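Local coordinates for protein glycoside hydrolase family 31 (Trueperella pyogenes, PDB 5I0F) that degrades cycloalternan, a cyclic glucose tetrasaccharide, probably by a retaining mechanism that passes through a covalent glycosyl-enzyme intermediate, at residues S325-E330 against I382-W387; F295-S300 against E320-S325; N305-V310 against P368-M373; Y510-S515 against H525-A530. All coordinates share one frame; numbering follows the deposited sequence.

How the contacts relate
All four contacts belong to the TIM-barrel domain. Contacts 1 and 4 pair strands of the closed parallel sheet; contact 2 sets its strand 297-300 against the loop leading into the strand 326-329. Contact 3 lies between two outer helices. Contact 2 leads straight into contact 1: they share Ser325, their centres are 11 Å apart, and Val326 O lies 2.8 Å from Ala299 N. Contact 3 packs behind contact 1, where Met373 CE comes to 3.7 Å from Ile329 CD1. Contact 4 faces contact 2 across the barrel interior, with Trp298 CZ2 3.5 Å from Leu527 CD2. Contacts 1 and 4 both touch the bound beta-D-glucopyranose. The side chain of Val310 stays about 14 Å from it.

Contact 1: S325-E330 against I382-W387; sequences SVVVIE and IRVILW. With BGC (beta-D-glucopyranose), chain C; GLC (alpha-D-glucopyranose), chain B.
Trp387 crosses the side chain of Glu330 at a slant, CD1 being 3.4 Å from Glu330 OE2. The carboxylate and ring planes are 65° apart. CG of Trp387 is anti to the backbone N (chi1 -174°), beside the carbonyl carbon; the ring beyond it meets both sugars. One face carries the alpha-D-glucopyranose, whose C5 is 3.9 Å from CH2 of Trp387 and offset toward the rim. C1 of the beta-D-glucopyranose lies in plane at the ring edge.

The hydroxyl O4 of that second sugar donates a short hydrogen bond to Glu330 OE1, at 2.6 Å. Asn302 also bonds OE1, and Lys465 forms a salt bridge with OE2. The indole NE1 is bonded to Asp467.

Behind this end, the strands 326-329 and 383-387 run parallel. Five backbone bonds join them, from Arg383 N to Ser325 O at one end to Trp387 N to Ile329 O at the other. The last is the most bent, with 148° at the hydrogen. On one face of the sheet Val326 CG1 meets Ile385 CG1 at 3.5 Å. On the other, Ile329 CD1 packs on Val384 CG1 at 4.0 Å.

The contact thus passes from an apolar barrel wall to a polar sugar site. There Glu330 is gripped at both oxygens, which fixes the rotation of its carboxylate and presents it to the sugar.

Contact 2: F295-S300 against E320-S325; sequences FGLWAS and EGIPVS
Leu297 and Val324 form the apolar part of this contact. Leu297 CD2 lies 4.0 Å from Val324 CG1 and also touches Ile322 CG2. The same Val324 CG1 reaches Ala299 CB, also at 4.0 Å, and so bridges two residues of the strand 297-300.

The polar part runs through the backbone. Ser325 N donates to Leu297 O at 2.9 Å, in the carbonyl plane. One water takes the N-H of Leu297 and donates to Pro323 O, both at 2.8 Å, so it links the two segments beside their direct bond.

Close packing marks Gly296. Its CA is 3.1 Å from Ser325 OG, a close approach to a residue without a side chain. The hydroxyl is bonded to Trp293 O.

Gly321 ends the helix 307-320 in a Schellman motif, and the loop 321-325 carries the chain into the strand 326-329. This completes a right-handed beta-alpha-beta crossover from the strand 297-300, with Met314 and His317 of the helix packed against Val324.

Contact 3: N305-V310 against P368-M373; sequences NTQSLV and PDPAGM
Gln307 reaches across to the start of the helix 370-379, and its amide group makes the tight part of the contact. OE1 accepts from Asp369 N at 3.0 Å, in the carbonyl plane and on a lone pair. The bond is fairly straight, with 163° at the hydrogen. NE2 turns to Asp369 O at 3.2 Å, but this bond is weak, at 122°. The two bonds hold the amide against the backbone of one residue. CG anti to the backbone N (chi1 -167°) starts an extended chain that spans the gap.

Pro368 CD packs 3.3 Å from Gln307 OE1. On the inner side Met373 slides past Gln307 in the opposite direction, bringing its SD to 3.9 Å from Gln307 CG. Val310 is looser, with CG1 4.3 Å from the same sulfur.

The outer side is more open to solvent. There the exposed Asp369 turns its carboxylate away from Gln307 and caps its own helix. Its OD1 accepts from Gly372 N at 2.9 Å, from above the carboxylate plane. Thr306 caps the other helix through OG1 and Leu309 N.

The contact joins the N-terminal ends of helices 307-320 and 370-379, neighbours around the barrel. Beneath them, Val310 and Met373 both rest on Ile329 of the strand 326-329.

Contact 4: Y510-S515 against H525-A530; sequences YPVTFS and HGLYWA. With BGC (beta-D-glucopyranose), chain C.
One water ties Thr513 OG1 and Ser515 OG to the carbonyl oxygens of His525 and Leu527, with four bonds. It accepts from Thr513 OG1 at 2.7 Å and from Ser515 OG, and donates to His525 O and Leu527 O. The water also lies over a face of the Tyr528 ring, toward its rim. Ser515 OG has a further partner in Thr466. Gly526 CA lies 3.6 Å from Thr513 OG1.

Beside the water the strands 513-515 and 527-529 run parallel. Leu527 N donates to Thr513 O, Ser515 N to Leu527 O, and Trp529 N to Ser515 O at 3.0 Å.

Phe514 fills the other face. Its CZ lies 3.5 Å from Trp529 CB, and Trp529 CE3 sits over one face, toward the rim. The rings are near parallel (28°) but slid apart, with centroids 5.0 Å apart. Leu527 CB meets the Phe514 edge in plane.

The far edge of Trp529 faces the beta-D-glucopyranose, CZ2 being 3.4 Å from its O2. Lys465 makes a cation-pi contact with the indole. Such neighbouring parallel strands, with pocket residues at their C-terminal ends, are characteristic of TIM-barrel glycoside hydrolases.

Contact 1: S325-E330 against I382-W387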
loop_
_atom_site.group_PDB
_atom_site.type_symbol
_atom_site.label_atom_id
_atom_site.label_comp_id
_atom_site.label_asym_id
_atom_site.label_seq_id
_atom_site.Cartn_x
_atom_site.Cartn_y
_atom_site.Cartn_z
ATOM N N SER A 325 15.217 16.622 -10.379
ATOM C CA SER A 325 14.553 17.620 -9.534
ATOM C C SER A 325 14.464 17.253 -8.050
ATOM O O SER A 325 14.276 18.129 -7.215
ATOM C CB SER A 325 13.177 18.005 -10.113
ATOM O OG SER A 325 12.234 16.959 -9.919
ATOM N N VAL A 326 14.628 15.978 -7.727
ATOM C CA VAL A 326 14.428 15.477 -6.357
ATOM C C VAL A 326 15.429 14.349 -6.117
ATOM O O VAL A 326 15.614 13.473 -6.980
ATOM C CB VAL A 326 12.995 14.911 -6.125
ATOM C CG1 VAL A 326 12.838 14.387 -4.694
ATOM C CG2 VAL A 326 11.918 15.951 -6.386
ATOM N N VAL A 327 16.043 14.360 -4.940
ATOM C CA VAL A 327 16.807 13.214 -4.459
ATOM C C VAL A 327 16.181 12.720 -3.168
ATOM O O VAL A 327 15.899 13.519 -2.262
ATOM C CB VAL A 327 18.317 13.513 -4.318
ATOM C CG1 VAL A 327 18.607 14.627 -3.319
ATOM C CG2 VAL A 327 19.081 12.222 -3.970
ATOM N N VAL A 328 15.871 11.424 -3.129
ATOM C CA VAL A 328 15.425 10.752 -1.909
ATOM C C VAL A 328 16.642 10.090 -1.259
ATOM O O VAL A 328 17.417 9.416 -1.945
ATOM C CB VAL A 328 14.348 9.677 -2.237
ATOM C CG1 VAL A 328 13.832 9.022 -0.959
ATOM C CG2 VAL A 328 13.200 10.315 -3.024
ATOM N N ILE A 329 16.814 10.288 0.054
ATOM C CA ILE A 329 17.845 9.621 0.825
ATOM C C ILE A 329 17.133 8.777 1.866
ATOM O O ILE A 329 16.352 9.308 2.671
ATOM C CB ILE A 329 18.807 10.634 1.514
ATOM C CG1 ILE A 329 19.257 11.717 0.519
ATOM C CG2 ILE A 329 20.002 9.890 2.109
ATOM C CD1 ILE A 329 20.044 12.859 1.129
ATOM N N GLU A 330 17.373 7.465 1.811
ATOM C CA GLU A 330 16.766 6.510 2.721
ATOM C C GLU A 330 17.646 6.183 3.891
ATOM O O GLU A 330 17.201 6.262 5.039
ATOM C CB GLU A 330 16.381 5.219 1.969
ATOM C CG GLU A 330 15.345 5.465 0.910
ATOM C CD GLU A 330 14.621 4.206 0.479
ATOM O OE1 GLU A 330 15.264 3.107 0.458
ATOM O OE2 GLU A 330 13.416 4.338 0.141
ATOM N N ILE A 382 17.656 21.178 -6.860
ATOM C CA ILE A 382 17.323 19.814 -6.452
ATOM C C ILE A 382 16.750 19.872 -5.036
ATOM O O ILE A 382 17.383 20.433 -4.130
ATOM C CB ILE A 382 18.579 18.904 -6.480
ATOM C CG1 ILE A 382 19.171 18.851 -7.898
ATOM C CG2 ILE A 382 18.243 17.490 -6.027
ATOM C CD1 ILE A 382 20.550 18.227 -7.979
ATOM N N ARG A 383 15.583 19.255 -4.845
ATOM C CA ARG A 383 14.965 19.149 -3.512
ATOM C C ARG A 383 15.339 17.826 -2.838
ATOM O O ARG A 383 15.707 16.869 -3.511
ATOM C CB ARG A 383 13.455 19.327 -3.603
ATOM C CG ARG A 383 13.017 20.783 -3.628
ATOM C CD ARG A 383 13.252 21.459 -4.965
ATOM N NE ARG A 383 12.728 22.836 -4.943
ATOM C CZ ARG A 383 12.682 23.648 -5.998
ATOM N NH1 ARG A 383 13.106 23.250 -7.191
ATOM N NH2 ARG A 383 12.191 24.876 -5.861
ATOM N N VAL A 384 15.261 17.796 -1.503
ATOM C CA VAL A 384 15.772 16.661 -0.723
ATOM C C VAL A 384 14.652 16.054 0.120
ATOM O O VAL A 384 13.983 16.758 0.879
ATOM C CB VAL A 384 16.963 17.095 0.180
ATOM C CG1 VAL A 384 17.479 15.926 1.023
ATOM C CG2 VAL A 384 18.092 17.680 -0.661
ATOM N N ILE A 385 14.430 14.747 -0.041
ATOM C CA ILE A 385 13.388 14.006 0.690
ATOM C C ILE A 385 14.052 12.945 1.589
ATOM O O ILE A 385 14.902 12.212 1.112
ATOM C CB ILE A 385 12.449 13.283 -0.311
ATOM C CG1 ILE A 385 11.835 14.266 -1.323
ATOM C CG2 ILE A 385 11.380 12.462 0.399
ATOM C CD1 ILE A 385 10.817 15.211 -0.790
ATOM N N LEU A 386 13.649 12.847 2.863
ATOM C CA LEU A 386 14.182 11.840 3.775
ATOM C C LEU A 386 13.153 10.776 4.120
ATOM O O LEU A 386 11.968 11.081 4.350
ATOM C CB LEU A 386 14.656 12.480 5.081
ATOM C CG LEU A 386 15.718 13.576 4.977
ATOM C CD1 LEU A 386 16.166 14.012 6.368
ATOM C CD2 LEU A 386 16.915 13.122 4.152
ATOM N N TRP A 387 13.638 9.544 4.237
ATOM C CA TRP A 387 12.818 8.373 4.551
ATOM C C TRP A 387 12.421 8.313 6.018
ATOM O O TRP A 387 13.191 8.708 6.900
ATOM C CB TRP A 387 13.631 7.134 4.204
ATOM C CG TRP A 387 12.986 5.778 4.308
ATOM C CD1 TRP A 387 12.397 5.091 3.297
ATOM C CD2 TRP A 387 12.956 4.913 5.447
ATOM N NE1 TRP A 387 11.993 3.854 3.741
ATOM C CE2 TRP A 387 12.311 3.724 5.053
ATOM C CE3 TRP A 387 13.404 5.029 6.760
ATOM C CZ2 TRP A 387 12.087 2.652 5.931
ATOM C CZ3 TRP A 387 13.199 3.975 7.629
ATOM C CH2 TRP A 387 12.545 2.793 7.206
HETATM C C2 BGC C . 10.171 0.694 0.621
HETATM C C3 BGC C . 11.455 0.664 -0.229
HETATM C C4 BGC C . 12.633 1.125 0.622
HETATM C C5 BGC C . 12.745 0.289 1.906
HETATM C C6 BGC C . 13.797 0.910 2.816
HETATM C C1 BGC C . 10.303 0.798 2.162
HETATM O O2 BGC C . 8.971 0.106 0.080
HETATM O O3 BGC C . 11.298 1.484 -1.391
HETATM O O4 BGC C . 13.859 1.038 -0.129
HETATM O O5 BGC C . 11.500 0.159 2.640
HETATM O O6 BGC C . 14.093 0.042 3.916
HETATM C C1 GLC B . 15.494 -0.236 4.056
HETATM C C2 GLC B . 15.710 -1.343 5.101
HETATM C C3 GLC B . 15.482 -0.828 6.516
HETATM C C4 GLC B . 16.282 0.450 6.748
HETATM C C5 GLC B . 15.915 1.487 5.689
HETATM C C6 GLC B . 16.675 2.799 5.858
HETATM O O2 GLC B . 14.826 -2.445 4.856
HETATM O O3 GLC B . 15.849 -1.837 7.469
HETATM O O4 GLC B . 15.999 0.958 8.061
HETATM O O5 GLC B . 16.218 0.950 4.398
HETATM O O6 GLC B . 18.069 2.591 5.666
#

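Contact 2: F295-S300 against E320-S325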
loop_
_atom_site.group_PDB
_atom_site.type_symbol
_atom_site.label_atom_id
_atom_site.label_comp_id
_atom_site.label_asym_id
_atom_site.label_seq_id
_atom_site.Cartn_x
_atom_site.Cartn_y
_atom_site.Cartn_z
ATOM N N PHE A 295 7.543 17.221 -10.695
ATOM C CA PHE A 295 7.430 16.646 -12.028
ATOM C C PHE A 295 8.731 16.395 -12.765
ATOM O O PHE A 295 8.704 15.870 -13.889
ATOM C CB PHE A 295 6.498 17.505 -12.880
ATOM C CG PHE A 295 5.083 17.493 -12.396
ATOM C CD1 PHE A 295 4.366 16.310 -12.361
ATOM C CD2 PHE A 295 4.461 18.653 -12.013
ATOM C CE1 PHE A 295 3.052 16.294 -11.919
ATOM C CE2 PHE A 295 3.138 18.649 -11.570
ATOM C CZ PHE A 295 2.445 17.468 -11.514
ATOM N N GLY A 296 9.869 16.754 -12.164
ATOM C CA GLY A 296 11.169 16.372 -12.742
ATOM C C GLY A 296 11.549 14.939 -12.364
ATOM O O GLY A 296 10.802 14.247 -11.688
ATOM N N LEU A 297 12.711 14.474 -12.795
ATOM C CA LEU A 297 13.150 13.121 -12.421
ATOM C C LEU A 297 13.520 13.053 -10.931
ATOM O O LEU A 297 14.239 13.931 -10.401
ATOM C CB LEU A 297 14.334 12.691 -13.287
ATOM C CG LEU A 297 14.937 11.312 -13.014
ATOM C CD1 LEU A 297 13.897 10.231 -13.198
ATOM C CD2 LEU A 297 16.112 11.084 -13.950
ATOM N N TRP A 298 13.015 12.020 -10.266
ATOM C CA TRP A 298 13.377 11.712 -8.888
ATOM C C TRP A 298 14.491 10.654 -8.897
ATOM O O TRP A 298 14.319 9.589 -9.504
ATOM C CB TRP A 298 12.199 11.134 -8.114
ATOM C CG TRP A 298 11.088 12.086 -7.800
ATOM C CD1 TRP A 298 10.512 13.001 -8.636
ATOM C CD2 TRP A 298 10.415 12.197 -6.552
ATOM N NE1 TRP A 298 9.516 13.685 -7.981
ATOM C CE2 TRP A 298 9.435 13.208 -6.694
ATOM C CE3 TRP A 298 10.538 11.535 -5.330
ATOM C CZ2 TRP A 298 8.592 13.590 -5.645
ATOM C CZ3 TRP A 298 9.689 11.901 -4.274
ATOM C CH2 TRP A 298 8.722 12.913 -4.443
ATOM N N ALA A 299 15.594 10.947 -8.216
ATOM C CA ALA A 299 16.717 9.999 -8.056
ATOM C C ALA A 299 16.686 9.380 -6.658
ATOM O O ALA A 299 16.518 10.093 -5.679
ATOM C CB ALA A 299 18.001 10.744 -8.238
ATOM N N SER A 300 16.877 8.069 -6.562
ATOM C CA SER A 300 16.854 7.369 -5.269
ATOM C C SER A 300 17.718 6.101 -5.348
ATOM O O SER A 300 17.896 5.510 -6.422
ATOM C CB SER A 300 15.418 7.021 -4.908
ATOM O OG SER A 300 15.313 6.323 -3.669
ATOM N N GLU A 320 26.427 14.207 -16.833
ATOM C CA GLU A 320 25.798 13.482 -17.931
ATOM C C GLU A 320 24.675 14.270 -18.643
ATOM O O GLU A 320 24.154 13.802 -19.635
ATOM C CB GLU A 320 25.290 12.110 -17.453
ATOM C CG GLU A 320 26.382 11.145 -16.980
ATOM C CD GLU A 320 27.277 10.597 -18.089
ATOM O OE1 GLU A 320 27.029 10.846 -19.286
ATOM O OE2 GLU A 320 28.237 9.876 -17.749
ATOM N N GLY A 321 24.293 15.440 -18.143
ATOM C CA GLY A 321 23.139 16.168 -18.701
ATOM C C GLY A 321 21.796 15.462 -18.559
ATOM O O GLY A 321 20.965 15.535 -19.460
ATOM N N ILE A 322 21.596 14.775 -17.426
ATOM C CA ILE A 322 20.346 14.088 -17.101
ATOM C C ILE A 322 19.860 14.764 -15.821
ATOM O O ILE A 322 20.255 14.365 -14.737
ATOM C CB ILE A 322 20.560 12.550 -16.939
ATOM C CG1 ILE A 322 21.043 11.971 -18.273
ATOM C CG2 ILE A 322 19.276 11.842 -16.522
ATOM C CD1 ILE A 322 21.711 10.615 -18.180
ATOM N N PRO A 323 19.086 15.854 -15.957
ATOM C CA PRO A 323 18.737 16.621 -14.768
ATOM C C PRO A 323 17.798 15.865 -13.834
ATOM O O PRO A 323 16.960 15.051 -14.284
ATOM C CB PRO A 323 18.056 17.884 -15.326
ATOM C CG PRO A 323 17.629 17.508 -16.712
ATOM C CD PRO A 323 18.630 16.511 -17.205
ATOM N N VAL A 324 17.961 16.132 -12.549
ATOM C CA VAL A 324 17.081 15.599 -11.524
ATOM C C VAL A 324 16.475 16.769 -10.785
ATOM O O VAL A 324 17.139 17.810 -10.617
ATOM C CB VAL A 324 17.801 14.626 -10.568
ATOM C CG1 VAL A 324 18.072 13.318 -11.266
ATOM C CG2 VAL A 324 19.120 15.173 -10.056
ATOM N N SER A 325 15.217 16.622 -10.379
ATOM C CA SER A 325 14.553 17.620 -9.534
ATOM C C SER A 325 14.464 17.253 -8.050
ATOM O O SER A 325 14.276 18.129 -7.215
ATOM C CB SER A 325 13.177 18.005 -10.113
ATOM O OG SER A 325 12.234 16.959 -9.919
HETATM O O HOH W 1 14.407 16.293 -14.164
#

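Contact 3: N305-V310 against P368-M373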
loop_
_atom_site.group_PDB
_atom_site.type_symbol
_atom_site.label_atom_id
_atom_site.label_comp_id
_atom_site.label_asym_id
_atom_site.label_seq_id
_atom_site.Cartn_x
_atom_site.Cartn_y
_atom_site.Cartn_z
ATOM N N ASN A 305 24.336 6.035 1.244
ATOM C CA ASN A 305 24.245 6.157 2.698
ATOM C C ASN A 305 25.315 7.057 3.316
ATOM O O ASN A 305 25.573 6.986 4.519
ATOM C CB ASN A 305 24.180 4.795 3.372
ATOM C CG ASN A 305 25.506 4.059 3.379
ATOM O OD1 ASN A 305 26.354 4.240 2.498
ATOM N ND2 ASN A 305 25.686 3.207 4.379
ATOM N N THR A 306 25.915 7.902 2.489
ATOM C CA THR A 306 26.866 8.903 2.946
ATOM C C THR A 306 26.656 10.119 2.094
ATOM O O THR A 306 26.122 10.030 0.968
ATOM C CB THR A 306 28.365 8.475 2.818
ATOM O OG1 THR A 306 28.739 8.362 1.443
ATOM C CG2 THR A 306 28.646 7.175 3.513
ATOM N N GLN A 307 27.108 11.250 2.614
ATOM C CA GLN A 307 27.031 12.515 1.887
ATOM C C GLN A 307 27.835 12.429 0.596
ATOM O O GLN A 307 27.411 12.931 -0.467
ATOM C CB GLN A 307 27.527 13.651 2.797
ATOM C CG GLN A 307 27.220 15.057 2.298
ATOM C CD GLN A 307 27.474 16.122 3.361
ATOM O OE1 GLN A 307 27.309 15.873 4.580
ATOM N NE2 GLN A 307 27.847 17.323 2.913
ATOM N N SER A 308 28.992 11.775 0.683
ATOM C CA SER A 308 29.816 11.522 -0.487
ATOM C C SER A 308 29.088 10.727 -1.567
ATOM O O SER A 308 29.155 11.077 -2.752
ATOM C CB SER A 308 31.096 10.777 -0.082
ATOM O OG SER A 308 31.946 10.642 -1.191
ATOM N N LEU A 309 28.399 9.656 -1.176
ATOM C CA LEU A 309 27.679 8.841 -2.172
ATOM C C LEU A 309 26.522 9.595 -2.839
ATOM O O LEU A 309 26.301 9.444 -4.037
ATOM C CB LEU A 309 27.201 7.530 -1.569
ATOM C CG LEU A 309 28.328 6.548 -1.270
ATOM C CD1 LEU A 309 27.871 5.499 -0.259
ATOM C CD2 LEU A 309 28.849 5.899 -2.550
ATOM N N VAL A 310 25.802 10.418 -2.075
ATOM C CA VAL A 310 24.695 11.201 -2.630
ATOM C C VAL A 310 25.244 12.209 -3.643
ATOM O O VAL A 310 24.774 12.284 -4.799
ATOM C CB VAL A 310 23.867 11.921 -1.545
ATOM C CG1 VAL A 310 22.878 12.887 -2.178
ATOM C CG2 VAL A 310 23.136 10.915 -0.660
ATOM N N PRO A 368 29.267 14.889 7.033
ATOM C CA PRO A 368 30.021 15.963 7.680
ATOM C C PRO A 368 29.319 17.311 7.708
ATOM O O PRO A 368 29.658 18.131 8.543
ATOM C CB PRO A 368 31.340 16.025 6.872
ATOM C CG PRO A 368 31.013 15.395 5.581
ATOM C CD PRO A 368 29.987 14.352 5.861
ATOM N N ASP A 369 28.349 17.544 6.830
ATOM C CA ASP A 369 27.611 18.822 6.837
ATOM C C ASP A 369 26.286 18.640 6.082
ATOM O O ASP A 369 26.149 19.057 4.933
ATOM C CB ASP A 369 28.519 19.901 6.204
ATOM C CG ASP A 369 27.988 21.322 6.361
ATOM O OD1 ASP A 369 26.850 21.542 6.817
ATOM O OD2 ASP A 369 28.731 22.242 5.962
ATOM N N PRO A 370 25.293 17.980 6.722
ATOM C CA PRO A 370 24.047 17.749 5.999
ATOM C C PRO A 370 23.357 19.056 5.600
ATOM O O PRO A 370 22.806 19.142 4.503
ATOM C CB PRO A 370 23.197 16.905 6.980
ATOM C CG PRO A 370 23.854 17.052 8.304
ATOM C CD PRO A 370 25.302 17.336 8.043
ATOM N N ALA A 371 23.432 20.076 6.451
ATOM C CA ALA A 371 22.858 21.375 6.101
ATOM C C ALA A 371 23.532 21.931 4.840
ATOM O O ALA A 371 22.855 22.489 3.999
ATOM C CB ALA A 371 22.968 22.370 7.255
ATOM N N GLY A 372 24.853 21.753 4.721
ATOM C CA GLY A 372 25.624 22.146 3.530
ATOM C C GLY A 372 25.266 21.385 2.255
ATOM O O GLY A 372 25.147 21.975 1.186
ATOM N N MET A 373 25.085 20.076 2.367
ATOM C CA MET A 373 24.511 19.281 1.271
ATOM C C MET A 373 23.173 19.848 0.771
ATOM O O MET A 373 23.012 20.122 -0.416
ATOM C CB MET A 373 24.350 17.823 1.704
ATOM C CG MET A 373 23.656 16.969 0.665
ATOM S SD MET A 373 23.417 15.316 1.288
ATOM C CE MET A 373 22.172 15.510 2.562
#

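Contact 4: Y510-S515 against H525-A530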
loop_
_atom_site.group_PDB
_atom_site.type_symbol
_atom_site.label_atom_id
_atom_site.label_comp_id
_atom_site.label_asym_id
_atom_site.label_seq_id
_atom_site.Cartn_x
_atom_site.Cartn_y
_atom_site.Cartn_z
ATOM N N TYR A 510 5.268 23.009 1.078
ATOM C CA TYR A 510 4.270 22.114 0.495
ATOM C C TYR A 510 4.298 20.732 1.180
ATOM O O TYR A 510 5.361 20.278 1.585
ATOM C CB TYR A 510 4.555 21.898 -0.985
ATOM C CG TYR A 510 4.095 23.015 -1.882
ATOM C CD1 TYR A 510 2.837 22.984 -2.457
ATOM C CD2 TYR A 510 4.937 24.061 -2.198
ATOM C CE1 TYR A 510 2.415 24.002 -3.316
ATOM C CE2 TYR A 510 4.533 25.081 -3.041
ATOM C CZ TYR A 510 3.271 25.042 -3.595
ATOM O OH TYR A 510 2.884 26.056 -4.439
ATOM N N PRO A 511 3.145 20.055 1.286
ATOM C CA PRO A 511 3.053 18.777 2.004
ATOM C C PRO A 511 3.474 17.615 1.108
ATOM O O PRO A 511 2.667 16.748 0.743
ATOM C CB PRO A 511 1.565 18.704 2.366
ATOM C CG PRO A 511 0.894 19.381 1.197
ATOM C CD PRO A 511 1.806 20.550 0.893
ATOM N N VAL A 512 4.748 17.611 0.748
ATOM C CA VAL A 512 5.280 16.611 -0.140
ATOM C C VAL A 512 5.673 15.398 0.718
ATOM O O VAL A 512 6.806 15.307 1.217
ATOM C CB VAL A 512 6.441 17.163 -0.979
ATOM C CG1 VAL A 512 6.997 16.070 -1.878
ATOM C CG2 VAL A 512 5.965 18.336 -1.841
ATOM N N THR A 513 4.709 14.507 0.918
ATOM C CA THR A 513 4.961 13.161 1.419
ATOM C C THR A 513 4.871 12.166 0.266
ATOM O O THR A 513 4.171 12.416 -0.712
ATOM C CB THR A 513 3.967 12.748 2.522
ATOM O OG1 THR A 513 2.610 12.788 2.030
ATOM C CG2 THR A 513 4.103 13.673 3.693
ATOM N N PHE A 514 5.565 11.047 0.388
ATOM C CA PHE A 514 5.664 10.039 -0.674
ATOM C C PHE A 514 5.459 8.697 0.035
ATOM O O PHE A 514 6.367 8.234 0.741
ATOM C CB PHE A 514 7.059 10.159 -1.306
ATOM C CG PHE A 514 7.292 9.362 -2.571
ATOM C CD1 PHE A 514 6.460 9.468 -3.666
ATOM C CD2 PHE A 514 8.426 8.563 -2.681
ATOM C CE1 PHE A 514 6.726 8.758 -4.836
ATOM C CE2 PHE A 514 8.721 7.873 -3.854
ATOM C CZ PHE A 514 7.866 7.963 -4.933
ATOM N N SER A 515 4.277 8.097 -0.153
ATOM C CA SER A 515 3.815 6.905 0.595
ATOM C C SER A 515 3.479 5.760 -0.345
ATOM O O SER A 515 3.265 5.990 -1.512
ATOM C CB SER A 515 2.543 7.230 1.389
ATOM O OG SER A 515 2.726 8.372 2.193
ATOM N N HIS A 525 -3.520 13.627 0.756
ATOM C CA HIS A 525 -2.266 13.646 1.510
ATOM C C HIS A 525 -1.088 13.182 0.667
ATOM O O HIS A 525 -0.652 12.044 0.776
ATOM C CB HIS A 525 -2.403 12.784 2.784
ATOM C CG HIS A 525 -3.498 13.238 3.694
ATOM N ND1 HIS A 525 -3.507 14.483 4.287
ATOM C CD2 HIS A 525 -4.621 12.615 4.118
ATOM C CE1 HIS A 525 -4.589 14.610 5.026
ATOM N NE2 HIS A 525 -5.294 13.502 4.921
ATOM N N GLY A 526 -0.580 14.090 -0.152
ATOM C CA GLY A 526 0.684 13.909 -0.835
ATOM C C GLY A 526 0.669 13.008 -2.045
ATOM O O GLY A 526 -0.338 12.944 -2.783
ATOM N N LEU A 527 1.812 12.326 -2.228
ATOM C CA LEU A 527 2.157 11.519 -3.384
ATOM C C LEU A 527 2.257 10.043 -3.007
ATOM O O LEU A 527 2.434 9.700 -1.818
ATOM C CB LEU A 527 3.536 11.930 -3.912
ATOM C CG LEU A 527 3.673 13.186 -4.735
ATOM C CD1 LEU A 527 2.969 14.391 -4.167
ATOM C CD2 LEU A 527 5.144 13.450 -5.007
ATOM N N TYR A 528 2.135 9.185 -4.021
ATOM C CA TYR A 528 2.115 7.737 -3.844
ATOM C C TYR A 528 2.982 7.028 -4.857
ATOM O O TYR A 528 3.095 7.462 -5.991
ATOM C CB TYR A 528 0.677 7.186 -3.844
ATOM C CG TYR A 528 -0.051 7.722 -2.642
ATOM C CD1 TYR A 528 -0.645 8.983 -2.670
ATOM C CD2 TYR A 528 -0.019 7.035 -1.421
ATOM C CE1 TYR A 528 -1.212 9.539 -1.524
ATOM C CE2 TYR A 528 -0.622 7.566 -0.288
ATOM C CZ TYR A 528 -1.207 8.816 -0.346
ATOM O OH TYR A 528 -1.735 9.328 0.813
ATOM N N TRP A 529 3.624 5.937 -4.442
ATOM C CA TRP A 529 4.298 5.063 -5.391
ATOM C C TRP A 529 3.788 3.647 -5.189
ATOM O O TRP A 529 3.235 3.327 -4.135
ATOM C CB TRP A 529 5.832 5.194 -5.340
ATOM C CG TRP A 529 6.555 4.241 -4.423
ATOM C CD1 TRP A 529 7.211 3.113 -4.795
ATOM C CD2 TRP A 529 6.722 4.353 -3.003
ATOM N NE1 TRP A 529 7.725 2.474 -3.690
ATOM C CE2 TRP A 529 7.461 3.227 -2.580
ATOM C CE3 TRP A 529 6.332 5.301 -2.044
ATOM C CZ2 TRP A 529 7.811 3.011 -1.238
ATOM C CZ3 TRP A 529 6.663 5.078 -0.716
ATOM C CH2 TRP A 529 7.387 3.933 -0.321
ATOM N N ALA A 530 3.969 2.805 -6.209
ATOM C CA ALA A 530 3.363 1.481 -6.283
ATOM C C ALA A 530 4.049 0.391 -5.434
ATOM O O ALA A 530 3.648 -0.750 -5.478
ATOM C CB ALA A 530 3.330 1.042 -7.738
HETATM C C2 BGC C . 10.171 0.694 0.621
HETATM C C3 BGC C . 11.455 0.664 -0.229
HETATM C C4 BGC C . 12.633 1.125 0.622
HETATM C C5 BGC C . 12.745 0.289 1.906
HETATM C C6 BGC C . 13.797 0.910 2.816
HETATM C C1 BGC C . 10.303 0.798 2.162
HETATM O O2 BGC C . 8.971 0.106 0.080
HETATM O O3 BGC C . 11.298 1.484 -1.391
HETATM O O4 BGC C . 13.859 1.038 -0.129
HETATM O O5 BGC C . 11.500 0.159 2.640
HETATM O O6 BGC C . 14.093 0.042 3.916
HETATM O O HOH W 2 1.721 10.564 0.745
#